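Local coordinates for NTF2-like Protein (Anabaena variabilis ATCC 29413, PDB 3DMC) that is of unknown function but has the NTF2-like fold of the SnoaL-like family, whose curved sheet and helices commonly enclose a ligand-binding or catalytic pocket, at residues Phe43-Gly48 / Tyr123-Gly128. Numbering follows the deposited sequence.
Sequences FWFPMG and YREYFG
Phe45 and Phe127 meet where two neighbouring parallel strands of the curved NTF2-like sheet part company, and side chains take over once backbone pairing between these strands ends. Upstream the strands are joined by Trp44 N to Tyr123 O (2.8 Å) and by Glu125 N to Trp44 O (3.1 Å). Beyond these bonds they diverge, and Pro46, whose nitrogen carries no hydrogen, turns its ring toward the neighbouring strand. Its CG stands over the centre of the Phe127 ring, 3.8 Å from the centroid, in a CH-pi contact. The same ring presents its edge to the face of Phe45 in an offset T-shaped pair, planes 78° apart and CZ atoms 3.8 Å apart. Met47, a selenomethionine, brings CG to the Phe127 edge near CE2. On the face holding Phe43 and Tyr123, Phe45 and Glu125 lie side by side, both with CG anti to the backbone N (chi1 -173° and -175°), which starts them the same way. The carboxylate stands nearly perpendicular to the Phe45 ring, near an acetate probably from the crystallisation liquor. Tyr123 OH helps orient it, donating to the anti side of Glu125 OE1, which also touches the Phe45 edge at CE1, 3.7 Å away.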
# COMPACT_ATOMS: atom_id res chain seq x y z
N PHE A 43 -13.10 -1.47 7.34
CA PHE A 43 -12.27 -0.80 6.32
C PHE A 43 -11.57 0.37 6.95
O PHE A 43 -12.12 1.07 7.81
CB PHE A 43 -13.05 -0.37 5.07
CG PHE A 43 -14.18 0.63 5.31
CD1 PHE A 43 -15.40 0.22 5.83
CD2 PHE A 43 -14.04 1.95 4.97
CE1 PHE A 43 -16.42 1.13 6.03
CE2 PHE A 43 -15.07 2.85 5.19
CZ PHE A 43 -16.26 2.43 5.71
N TRP A 44 -10.34 0.56 6.52
CA TRP A 44 -9.50 1.67 7.01
C TRP A 44 -9.23 2.64 5.85
O TRP A 44 -8.88 2.22 4.75
CB TRP A 44 -8.17 1.13 7.54
CG TRP A 44 -7.79 1.51 8.92
CD1 TRP A 44 -7.94 0.75 10.04
CD2 TRP A 44 -7.18 2.73 9.35
NE1 TRP A 44 -7.47 1.42 11.13
CE2 TRP A 44 -7.00 2.65 10.74
CE3 TRP A 44 -6.79 3.90 8.70
CZ2 TRP A 44 -6.43 3.67 11.49
CZ3 TRP A 44 -6.21 4.93 9.45
CH2 TRP A 44 -6.06 4.81 10.84
N PHE A 45 -9.39 3.92 6.12
CA PHE A 45 -9.19 4.97 5.12
C PHE A 45 -8.38 6.15 5.72
O PHE A 45 -8.42 6.41 6.89
CB PHE A 45 -10.57 5.39 4.57
CG PHE A 45 -10.52 6.34 3.41
CD1 PHE A 45 -10.39 5.88 2.11
CD2 PHE A 45 -10.65 7.71 3.62
CE1 PHE A 45 -10.37 6.77 1.04
CE2 PHE A 45 -10.62 8.60 2.56
CZ PHE A 45 -10.48 8.13 1.27
N PRO A 46 -7.57 6.84 4.89
CA PRO A 46 -6.57 7.69 5.52
C PRO A 46 -7.02 8.99 6.13
O PRO A 46 -6.37 9.48 7.05
CB PRO A 46 -5.60 7.99 4.36
CG PRO A 46 -5.82 6.87 3.40
CD PRO A 46 -7.27 6.59 3.47
N MSE A 47 -8.11 9.55 5.61
CA MSE A 47 -8.51 10.91 5.98
C MSE A 47 -9.98 11.19 5.80
O MSE A 47 -10.72 10.48 5.12
CB MSE A 47 -7.70 11.97 5.19
CG MSE A 47 -8.00 12.04 3.72
SE MSE A 47 -6.90 13.43 2.83
CE MSE A 47 -8.24 14.73 2.27
N GLY A 48 -10.36 12.28 6.42
CA GLY A 48 -11.67 12.88 6.25
C GLY A 48 -12.69 12.19 7.09
O GLY A 48 -12.37 11.63 8.13
N TYR A 123 -10.65 -4.26 4.49
CA TYR A 123 -10.16 -3.40 3.42
C TYR A 123 -9.32 -2.29 4.02
O TYR A 123 -9.68 -1.71 5.01
CB TYR A 123 -11.40 -2.84 2.71
CG TYR A 123 -11.25 -1.72 1.71
CD1 TYR A 123 -10.91 -0.42 2.11
CD2 TYR A 123 -11.51 -1.94 0.38
CE1 TYR A 123 -10.83 0.63 1.18
CE2 TYR A 123 -11.43 -0.92 -0.55
CZ TYR A 123 -11.12 0.36 -0.15
OH TYR A 123 -11.04 1.33 -1.13
N ARG A 124 -8.20 -1.99 3.37
CA ARG A 124 -7.33 -0.90 3.76
C ARG A 124 -6.85 -0.21 2.50
O ARG A 124 -6.40 -0.89 1.56
CB ARG A 124 -6.11 -1.41 4.53
CG ARG A 124 -6.47 -2.10 5.86
CD ARG A 124 -5.31 -3.00 6.37
NE ARG A 124 -5.12 -4.12 5.45
CZ ARG A 124 -5.92 -5.17 5.42
NH1 ARG A 124 -6.89 -5.27 6.34
NH2 ARG A 124 -5.73 -6.11 4.53
N GLU A 125 -7.01 1.11 2.51
CA GLU A 125 -6.59 1.99 1.42
C GLU A 125 -5.45 2.92 1.79
O GLU A 125 -5.43 3.55 2.86
CB GLU A 125 -7.79 2.78 0.87
CG GLU A 125 -7.38 3.62 -0.35
CD GLU A 125 -8.51 4.25 -1.13
OE1 GLU A 125 -9.66 3.77 -1.06
OE2 GLU A 125 -8.22 5.25 -1.83
N TYR A 126 -4.49 2.97 0.87
CA TYR A 126 -3.28 3.81 1.00
C TYR A 126 -3.09 4.67 -0.26
O TYR A 126 -3.32 4.19 -1.38
CB TYR A 126 -2.03 2.94 1.17
CG TYR A 126 -2.05 1.91 2.29
CD1 TYR A 126 -2.70 0.67 2.14
CD2 TYR A 126 -1.40 2.17 3.50
CE1 TYR A 126 -2.67 -0.28 3.15
CE2 TYR A 126 -1.40 1.21 4.55
CZ TYR A 126 -2.06 -0.02 4.35
OH TYR A 126 -2.04 -0.96 5.37
N PHE A 127 -2.68 5.92 -0.06
CA PHE A 127 -2.45 6.89 -1.16
C PHE A 127 -0.97 6.92 -1.52
O PHE A 127 -0.12 7.07 -0.64
CB PHE A 127 -2.83 8.34 -0.74
CG PHE A 127 -4.26 8.54 -0.26
CD1 PHE A 127 -5.26 7.67 -0.61
CD2 PHE A 127 -4.58 9.67 0.46
CE1 PHE A 127 -6.60 7.89 -0.18
CE2 PHE A 127 -5.89 9.92 0.88
CZ PHE A 127 -6.90 9.03 0.56
N GLY A 128 -0.66 6.83 -2.83
CA GLY A 128 0.71 6.78 -3.33
C GLY A 128 1.15 7.99 -4.13
O GLY A 128 2.31 8.07 -4.51